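Local structure of putative esterase (Bacteroides intestinalis DSM 17393, 5VOL) at residues 28-36 and 118-126; 130-139 and 153-164. The protein is a ferulic acid esterase of carbohydrate esterase family 1, which probably cleaves ester-linked feruloyl groups from arabinoxylan and binds calcium. All coordinates share one frame; numbering follows the deposited sequence.

Contact 1. Residues 28-36 and 118-126; sequences YTVFLPKSF and PYIEKKYRV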
# COMPACT_ATOMS: atom_id res chain seq x y z
N TYR C 28 -31.82 0.04 -10.84
CA TYR C 28 -30.38 -0.03 -11.05
C TYR C 28 -29.76 1.30 -10.66
O TYR C 28 -30.45 2.32 -10.61
CB TYR C 28 -30.06 -0.38 -12.50
CG TYR C 28 -30.45 0.70 -13.48
CD1 TYR C 28 -31.70 0.69 -14.09
CD2 TYR C 28 -29.57 1.73 -13.82
CE1 TYR C 28 -32.08 1.68 -14.99
CE2 TYR C 28 -29.94 2.71 -14.72
CZ TYR C 28 -31.19 2.68 -15.30
OH TYR C 28 -31.54 3.66 -16.19
N THR C 29 -28.46 1.27 -10.38
CA THR C 29 -27.73 2.47 -10.00
C THR C 29 -26.51 2.55 -10.90
O THR C 29 -25.77 1.58 -11.05
CB THR C 29 -27.30 2.44 -8.52
OG1 THR C 29 -28.46 2.28 -7.69
CG2 THR C 29 -26.57 3.72 -8.12
N VAL C 30 -26.30 3.70 -11.53
CA VAL C 30 -25.22 3.80 -12.50
C VAL C 30 -24.33 4.98 -12.16
O VAL C 30 -24.82 6.03 -11.72
CB VAL C 30 -25.78 3.94 -13.95
CG1 VAL C 30 -26.73 5.12 -14.04
CG2 VAL C 30 -24.65 4.10 -14.95
N PHE C 31 -23.02 4.79 -12.32
CA PHE C 31 -22.07 5.90 -12.23
C PHE C 31 -21.83 6.50 -13.61
O PHE C 31 -21.51 5.79 -14.54
CB PHE C 31 -20.73 5.41 -11.64
CG PHE C 31 -19.59 6.39 -11.83
CD1 PHE C 31 -19.34 7.38 -10.89
CD2 PHE C 31 -18.78 6.32 -12.96
CE1 PHE C 31 -18.29 8.28 -11.06
CE2 PHE C 31 -17.73 7.22 -13.15
CZ PHE C 31 -17.48 8.21 -12.20
N LEU C 32 -21.98 7.82 -13.73
CA LEU C 32 -21.72 8.50 -14.99
C LEU C 32 -20.50 9.43 -14.87
O LEU C 32 -20.47 10.30 -14.01
CB LEU C 32 -22.94 9.31 -15.42
CG LEU C 32 -24.27 8.55 -15.52
CD1 LEU C 32 -25.38 9.55 -15.79
CD2 LEU C 32 -24.21 7.52 -16.61
N PRO C 33 -19.51 9.25 -15.75
CA PRO C 33 -18.28 10.06 -15.76
C PRO C 33 -18.53 11.58 -15.78
O PRO C 33 -19.58 12.05 -16.22
CB PRO C 33 -17.58 9.63 -17.04
CG PRO C 33 -18.10 8.27 -17.33
CD PRO C 33 -19.50 8.21 -16.79
N LYS C 34 -17.53 12.33 -15.32
CA LYS C 34 -17.58 13.78 -15.30
C LYS C 34 -17.81 14.38 -16.69
O LYS C 34 -18.46 15.42 -16.83
CB LYS C 34 -16.28 14.35 -14.70
CG LYS C 34 -16.21 15.85 -14.69
CD LYS C 34 -14.81 16.36 -14.31
CE LYS C 34 -14.68 16.60 -12.81
NZ LYS C 34 -13.39 17.28 -12.48
N SER C 35 -17.29 13.72 -17.72
CA SER C 35 -17.43 14.19 -19.10
C SER C 35 -18.76 13.82 -19.76
O SER C 35 -18.99 14.17 -20.92
CB SER C 35 -16.29 13.63 -19.95
OG SER C 35 -16.42 12.22 -20.11
N PHE C 36 -19.63 13.11 -19.05
CA PHE C 36 -20.81 12.55 -19.70
C PHE C 36 -21.71 13.64 -20.30
O PHE C 36 -22.13 13.53 -21.44
CB PHE C 36 -21.60 11.67 -18.72
CG PHE C 36 -22.70 10.86 -19.38
CD1 PHE C 36 -24.00 11.32 -19.39
CD2 PHE C 36 -22.42 9.65 -19.97
CE1 PHE C 36 -25.02 10.58 -19.99
CE2 PHE C 36 -23.42 8.90 -20.57
CZ PHE C 36 -24.72 9.36 -20.58
N PRO C 118 -28.56 -4.53 -23.21
CA PRO C 118 -28.79 -3.68 -24.38
C PRO C 118 -29.34 -2.29 -24.03
O PRO C 118 -28.94 -1.31 -24.64
CB PRO C 118 -29.81 -4.48 -25.20
CG PRO C 118 -29.53 -5.89 -24.84
CD PRO C 118 -29.17 -5.86 -23.37
N TYR C 119 -30.24 -2.23 -23.06
CA TYR C 119 -30.84 -0.95 -22.66
C TYR C 119 -29.80 -0.01 -22.04
O TYR C 119 -29.76 1.18 -22.36
CB TYR C 119 -31.97 -1.20 -21.66
CG TYR C 119 -32.36 -0.01 -20.80
CD1 TYR C 119 -31.79 0.17 -19.56
CD2 TYR C 119 -33.33 0.90 -21.22
CE1 TYR C 119 -32.14 1.23 -18.76
CE2 TYR C 119 -33.70 1.98 -20.40
CZ TYR C 119 -33.09 2.13 -19.17
OH TYR C 119 -33.40 3.17 -18.31
N ILE C 120 -28.97 -0.55 -21.15
CA ILE C 120 -27.95 0.24 -20.47
C ILE C 120 -26.92 0.77 -21.47
O ILE C 120 -26.57 1.96 -21.46
CB ILE C 120 -27.22 -0.60 -19.38
CG1 ILE C 120 -28.11 -0.82 -18.17
CG2 ILE C 120 -25.91 0.08 -18.94
CD1 ILE C 120 -28.53 0.44 -17.46
N GLU C 121 -26.44 -0.12 -22.33
CA GLU C 121 -25.31 0.22 -23.18
C GLU C 121 -25.68 1.18 -24.29
O GLU C 121 -24.82 1.89 -24.80
CB GLU C 121 -24.66 -1.04 -23.73
CG GLU C 121 -24.00 -1.82 -22.60
CD GLU C 121 -23.17 -2.97 -23.07
OE1 GLU C 121 -23.02 -3.17 -24.30
OE2 GLU C 121 -22.66 -3.69 -22.19
N LYS C 122 -26.97 1.22 -24.64
CA LYS C 122 -27.49 2.24 -25.54
C LYS C 122 -27.73 3.56 -24.81
O LYS C 122 -27.31 4.62 -25.27
CB LYS C 122 -28.78 1.76 -26.20
CG LYS C 122 -29.52 2.83 -26.98
CD LYS C 122 -30.76 2.25 -27.68
CE LYS C 122 -31.58 3.33 -28.37
NZ LYS C 122 -32.81 2.78 -29.02
N LYS C 123 -28.39 3.50 -23.67
CA LYS C 123 -28.77 4.72 -22.96
C LYS C 123 -27.56 5.49 -22.45
O LYS C 123 -27.56 6.72 -22.44
CB LYS C 123 -29.70 4.39 -21.80
CG LYS C 123 -30.10 5.59 -20.97
CD LYS C 123 -31.39 5.30 -20.22
CE LYS C 123 -31.93 6.55 -19.54
NZ LYS C 123 -33.29 6.31 -19.00
N TYR C 124 -26.54 4.78 -22.00
CA TYR C 124 -25.40 5.44 -21.35
C TYR C 124 -24.15 5.38 -22.22
O TYR C 124 -23.02 5.49 -21.71
CB TYR C 124 -25.17 4.84 -19.95
CG TYR C 124 -26.37 5.03 -19.06
CD1 TYR C 124 -26.72 6.29 -18.60
CD2 TYR C 124 -27.20 3.96 -18.72
CE1 TYR C 124 -27.83 6.49 -17.82
CE2 TYR C 124 -28.32 4.15 -17.93
CZ TYR C 124 -28.63 5.42 -17.48
OH TYR C 124 -29.73 5.62 -16.68
N ARG C 125 -24.35 5.21 -23.52
CA ARG C 125 -23.30 5.37 -24.54
C ARG C 125 -22.06 4.52 -24.29
O ARG C 125 -20.93 5.03 -24.26
CB ARG C 125 -22.90 6.84 -24.64
CG ARG C 125 -24.06 7.80 -24.45
CD ARG C 125 -23.79 9.14 -25.10
NE ARG C 125 -22.54 9.74 -24.64
CZ ARG C 125 -22.46 10.74 -23.77
NH1 ARG C 125 -23.55 11.27 -23.25
NH2 ARG C 125 -21.27 11.22 -23.44
N VAL C 126 -22.28 3.22 -24.12
CA VAL C 126 -21.20 2.27 -23.93
C VAL C 126 -20.67 1.84 -25.30
O VAL C 126 -21.45 1.69 -26.23
CB VAL C 126 -21.68 1.05 -23.12
CG1 VAL C 126 -20.73 -0.11 -23.26
CG2 VAL C 126 -21.89 1.45 -21.64
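Tyr28 brings its hydroxyl to two tyrosines at once: its OH lies 2.7 Å from OH of Tyr124 and 2.9 Å from OH of Tyr119, hydrogen bonds in which either partner could be the donor. The Tyr28 and Tyr124 side chains approach from opposing sides, and that of Tyr119 arrives roughly perpendicular to Tyr28. Over one face of the Tyr28 ring sits CD1 of Ile120, a CH-pi contact 4.0 Å from the ring centroid. Tyr124 is itself sandwiched, with CG1 of Val30 off-centre above one face and the CG methylene of Lys123, its own neighbour, over the middle of the other. CD2 of Leu32 reaches CD1 of Tyr124 at 3.4 Å.

At the far end the guanidinium of Arg125 lies flat on the Phe36 ring, centres 4.0 Å apart and planes at 18°, with NH1 over the middle of the ring. That ring is carried there with CG anti to the backbone N (chi1 -170°), and CD2 of Leu32 backs its opposite face. Arg125 bends at chi3 and grips the carbonyl O of Phe36 with both end nitrogens, NH1 and NH2 each at 3.2 Å; NH2 meets a lone pair of that oxygen in the carbonyl plane, and NH1 is tilted 30° from it. An alanine in place of Arg125 is likely to leave the Phe36 carbonyl without both donors and strip one ring face of the stacked guanidinium.

Further out, Arg125 NE is held by the carbonyl of Lys42, and Lys123 NZ donates to Tyr119 OH at 3.2 Å. Strand 24-32 meets the end of helix 108-123 through a hydroxyl cluster and apolar packing, while the cation-pi stack joins the turn after the strand to Arg125 beyond the helix. The lysine ammonium would probably polarise the linked hydroxyls.

Contact 2. Residues 130-139 and 153-164; sequences RQHRAIAGLS and SDMFCAVYAMSA
Phe156 packs its ring against Ile135, whose CG2 stands 4.0 Å from the ring centroid in a CH-pi contact; CB of Met155 covers the opposite face. The same Ile135 methyl reaches CG2 of Val159 at 3.9 Å, the two side chains lying alongside and pointing the same way.

Arg133 sets off with CG anti to the backbone N and folds at chi3 (-59°), which brings NH1 to the carbonyl O of Met155 at 3.0 Å, on a lone pair and close to the guanidinium plane. Met155, bent at chi2 and chi3, curls its CE back over a face of that guanidinium, while Glu121 takes NE in a salt bridge. Arg130 instead runs extended from CG to NE, and its NE donates to the carbonyl O of Ser153 at 2.7 Å, a nearly straight bond (166°); NH2 adds a weak one and also bonds Ser212.

Along the parallel ladder the donors alternate between the two segments, from Cys157 N on Arg133 O, through Ile135 N to Ala158 O at 3.1 Å, to Ser139 N on Met162 O; the Gly137 N to Tyr160 O bond among them is weak. Ala136 and Leu138 share a face with Tyr160 and Met162.

This is the beta-alpha-beta unit of an alpha/beta-hydrolase, wound through helix 140-151. Gly137 and Ser139 fit a GxSxG nucleophile elbow, and Ser139, hydrogen-bonded to His252, is probably the nucleophile of a Ser-His-Asp triad.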
# COMPACT_ATOMS: atom_id res chain seq x y z
N ARG C 130 -16.73 -6.44 -26.49
CA ARG C 130 -16.09 -7.26 -25.46
C ARG C 130 -14.85 -6.61 -24.85
O ARG C 130 -14.61 -6.69 -23.65
CB ARG C 130 -15.72 -8.59 -26.09
CG ARG C 130 -14.86 -9.45 -25.25
CD ARG C 130 -14.45 -10.69 -26.00
NE ARG C 130 -13.98 -11.67 -25.04
CZ ARG C 130 -12.73 -11.74 -24.60
NH1 ARG C 130 -11.81 -10.90 -25.09
NH2 ARG C 130 -12.40 -12.66 -23.71
N GLN C 131 -14.08 -5.97 -25.72
CA GLN C 131 -12.83 -5.35 -25.34
C GLN C 131 -13.02 -4.19 -24.37
O GLN C 131 -12.06 -3.75 -23.73
CB GLN C 131 -12.10 -4.86 -26.61
CG GLN C 131 -11.55 -5.98 -27.52
CD GLN C 131 -12.62 -6.84 -28.22
OE1 GLN C 131 -13.66 -6.35 -28.68
NE2 GLN C 131 -12.34 -8.15 -28.31
N HIS C 132 -14.25 -3.69 -24.28
CA HIS C 132 -14.56 -2.60 -23.35
C HIS C 132 -15.71 -2.94 -22.40
O HIS C 132 -16.49 -2.06 -21.99
CB HIS C 132 -14.87 -1.34 -24.15
CG HIS C 132 -13.74 -0.89 -25.01
ND1 HIS C 132 -13.60 -1.30 -26.32
CD2 HIS C 132 -12.66 -0.12 -24.74
CE1 HIS C 132 -12.49 -0.78 -26.83
NE2 HIS C 132 -11.91 -0.05 -25.89
N ARG C 133 -15.81 -4.21 -22.03
CA ARG C 133 -16.85 -4.64 -21.11
C ARG C 133 -16.27 -5.54 -20.05
O ARG C 133 -15.66 -6.56 -20.38
CB ARG C 133 -17.99 -5.36 -21.85
CG ARG C 133 -19.15 -5.78 -20.91
CD ARG C 133 -20.30 -6.54 -21.64
NE ARG C 133 -20.91 -5.76 -22.73
CZ ARG C 133 -20.73 -6.02 -24.03
NH1 ARG C 133 -19.95 -7.02 -24.41
NH2 ARG C 133 -21.34 -5.27 -24.94
N ALA C 134 -16.44 -5.18 -18.78
CA ALA C 134 -15.88 -5.98 -17.69
C ALA C 134 -16.95 -6.25 -16.64
O ALA C 134 -18.00 -5.62 -16.64
CB ALA C 134 -14.65 -5.26 -17.07
N ILE C 135 -16.68 -7.19 -15.75
CA ILE C 135 -17.65 -7.49 -14.71
C ILE C 135 -16.95 -7.87 -13.40
O ILE C 135 -15.89 -8.49 -13.40
CB ILE C 135 -18.63 -8.62 -15.17
CG1 ILE C 135 -19.78 -8.81 -14.19
CG2 ILE C 135 -17.90 -9.93 -15.44
CD1 ILE C 135 -20.92 -9.66 -14.81
N ALA C 136 -17.53 -7.44 -12.29
CA ALA C 136 -16.98 -7.69 -10.96
C ALA C 136 -18.14 -7.74 -9.98
O ALA C 136 -19.22 -7.24 -10.28
CB ALA C 136 -15.99 -6.60 -10.57
N GLY C 137 -17.92 -8.31 -8.80
CA GLY C 137 -18.93 -8.26 -7.76
C GLY C 137 -18.44 -8.86 -6.47
O GLY C 137 -17.40 -9.52 -6.47
N LEU C 138 -19.19 -8.65 -5.39
CA LEU C 138 -18.86 -9.23 -4.10
C LEU C 138 -19.82 -10.35 -3.71
O LEU C 138 -21.02 -10.31 -4.03
CB LEU C 138 -18.85 -8.15 -3.01
CG LEU C 138 -20.24 -7.60 -2.66
CD1 LEU C 138 -20.78 -8.19 -1.35
CD2 LEU C 138 -20.23 -6.09 -2.60
N SER C 139 -19.29 -11.36 -3.01
CA SER C 139 -20.08 -12.46 -2.48
C SER C 139 -20.90 -13.16 -3.56
O SER C 139 -20.35 -13.71 -4.51
CB SER C 139 -21.01 -11.96 -1.37
OG SER C 139 -21.28 -12.99 -0.45
N SER C 153 -17.75 -15.74 -22.14
CA SER C 153 -16.41 -15.22 -22.40
C SER C 153 -16.36 -14.35 -23.66
O SER C 153 -15.45 -13.52 -23.81
CB SER C 153 -15.41 -16.36 -22.49
OG SER C 153 -15.71 -17.22 -23.58
N ASP C 154 -17.34 -14.49 -24.54
CA ASP C 154 -17.40 -13.63 -25.72
C ASP C 154 -17.95 -12.24 -25.38
O ASP C 154 -17.97 -11.35 -26.23
CB ASP C 154 -18.23 -14.27 -26.85
CG ASP C 154 -19.69 -14.52 -26.46
OD1 ASP C 154 -19.99 -14.71 -25.26
OD2 ASP C 154 -20.55 -14.55 -27.37
N MET C 155 -18.38 -12.06 -24.14
CA MET C 155 -18.95 -10.77 -23.73
C MET C 155 -18.01 -9.96 -22.82
O MET C 155 -18.13 -8.75 -22.75
CB MET C 155 -20.29 -10.98 -23.02
CG MET C 155 -21.40 -11.60 -23.91
SD MET C 155 -21.95 -10.45 -25.17
CE MET C 155 -22.90 -9.27 -24.23
N PHE C 156 -17.11 -10.63 -22.11
CA PHE C 156 -16.27 -9.94 -21.11
C PHE C 156 -14.78 -10.15 -21.31
O PHE C 156 -14.32 -11.27 -21.55
CB PHE C 156 -16.66 -10.41 -19.71
CG PHE C 156 -18.11 -10.23 -19.40
CD1 PHE C 156 -18.60 -8.99 -19.02
CD2 PHE C 156 -18.99 -11.30 -19.49
CE1 PHE C 156 -19.95 -8.81 -18.74
CE2 PHE C 156 -20.34 -11.13 -19.21
CZ PHE C 156 -20.82 -9.89 -18.83
N CYS C 157 -14.01 -9.07 -21.17
CA CYS C 157 -12.55 -9.16 -21.27
C CYS C 157 -11.91 -9.44 -19.92
O CYS C 157 -10.78 -9.95 -19.85
CB CYS C 157 -11.96 -7.87 -21.87
SG CYS C 157 -12.16 -6.39 -20.86
N ALA C 158 -12.62 -9.13 -18.83
CA ALA C 158 -12.05 -9.21 -17.49
C ALA C 158 -13.09 -9.46 -16.41
O ALA C 158 -14.19 -8.91 -16.46
CB ALA C 158 -11.28 -7.92 -17.18
N VAL C 159 -12.72 -10.26 -15.41
CA VAL C 159 -13.54 -10.54 -14.23
C VAL C 159 -12.76 -10.25 -12.95
O VAL C 159 -11.65 -10.74 -12.77
CB VAL C 159 -14.02 -12.01 -14.21
CG1 VAL C 159 -14.82 -12.30 -12.92
CG2 VAL C 159 -14.86 -12.34 -15.45
N TYR C 160 -13.35 -9.46 -12.05
CA TYR C 160 -12.76 -9.22 -10.74
C TYR C 160 -13.73 -9.74 -9.68
O TYR C 160 -14.76 -9.14 -9.43
CB TYR C 160 -12.47 -7.73 -10.52
CG TYR C 160 -11.59 -7.45 -9.32
CD1 TYR C 160 -12.08 -7.54 -8.02
CD2 TYR C 160 -10.26 -7.07 -9.49
CE1 TYR C 160 -11.26 -7.28 -6.91
CE2 TYR C 160 -9.43 -6.81 -8.39
CZ TYR C 160 -9.94 -6.91 -7.11
OH TYR C 160 -9.11 -6.64 -6.05
N ALA C 161 -13.37 -10.84 -9.04
CA ALA C 161 -14.24 -11.53 -8.10
C ALA C 161 -13.86 -11.23 -6.64
O ALA C 161 -12.78 -11.63 -6.22
CB ALA C 161 -14.17 -13.03 -8.35
N MET C 162 -14.72 -10.54 -5.89
CA MET C 162 -14.43 -10.18 -4.49
C MET C 162 -15.15 -11.09 -3.51
O MET C 162 -16.38 -11.15 -3.55
CB MET C 162 -14.86 -8.74 -4.17
CG MET C 162 -14.44 -7.69 -5.18
SD MET C 162 -15.34 -6.18 -4.80
CE MET C 162 -14.77 -5.15 -6.15
N SER C 163 -14.40 -11.74 -2.62
CA SER C 163 -14.98 -12.58 -1.57
C SER C 163 -16.08 -13.46 -2.15
O SER C 163 -17.19 -13.54 -1.60
CB SER C 163 -15.55 -11.71 -0.45
OG SER C 163 -14.66 -10.66 -0.09
N ALA C 164 -15.79 -14.09 -3.29
CA ALA C 164 -16.84 -14.57 -4.19
C ALA C 164 -17.51 -15.85 -3.71
O ALA C 164 -16.87 -16.70 -3.10
CB ALA C 164 -16.26 -14.80 -5.59

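How the contacts relate
The two contacts follow one another along the chain, contact 1 closing at residue 126 before contact 2 opens at 130, and their centres lie about 17 Å apart. Both reach the same mixed eight-stranded sheet. Contact 1 packs helix 108-123 and the turn after it on strand 24-32, near one edge; contact 2 pairs neighbouring parallel strands 133-138 and 158-162, deeper in the chain. Helix and strand 133-138 are successive elements, and a salt bridge ties them directly, OE2 of Glu121 lying 2.8 Å from NE of Arg133. The salt bridge thus ties the helix of contact 1 to the strand that leads to the probable nucleophile.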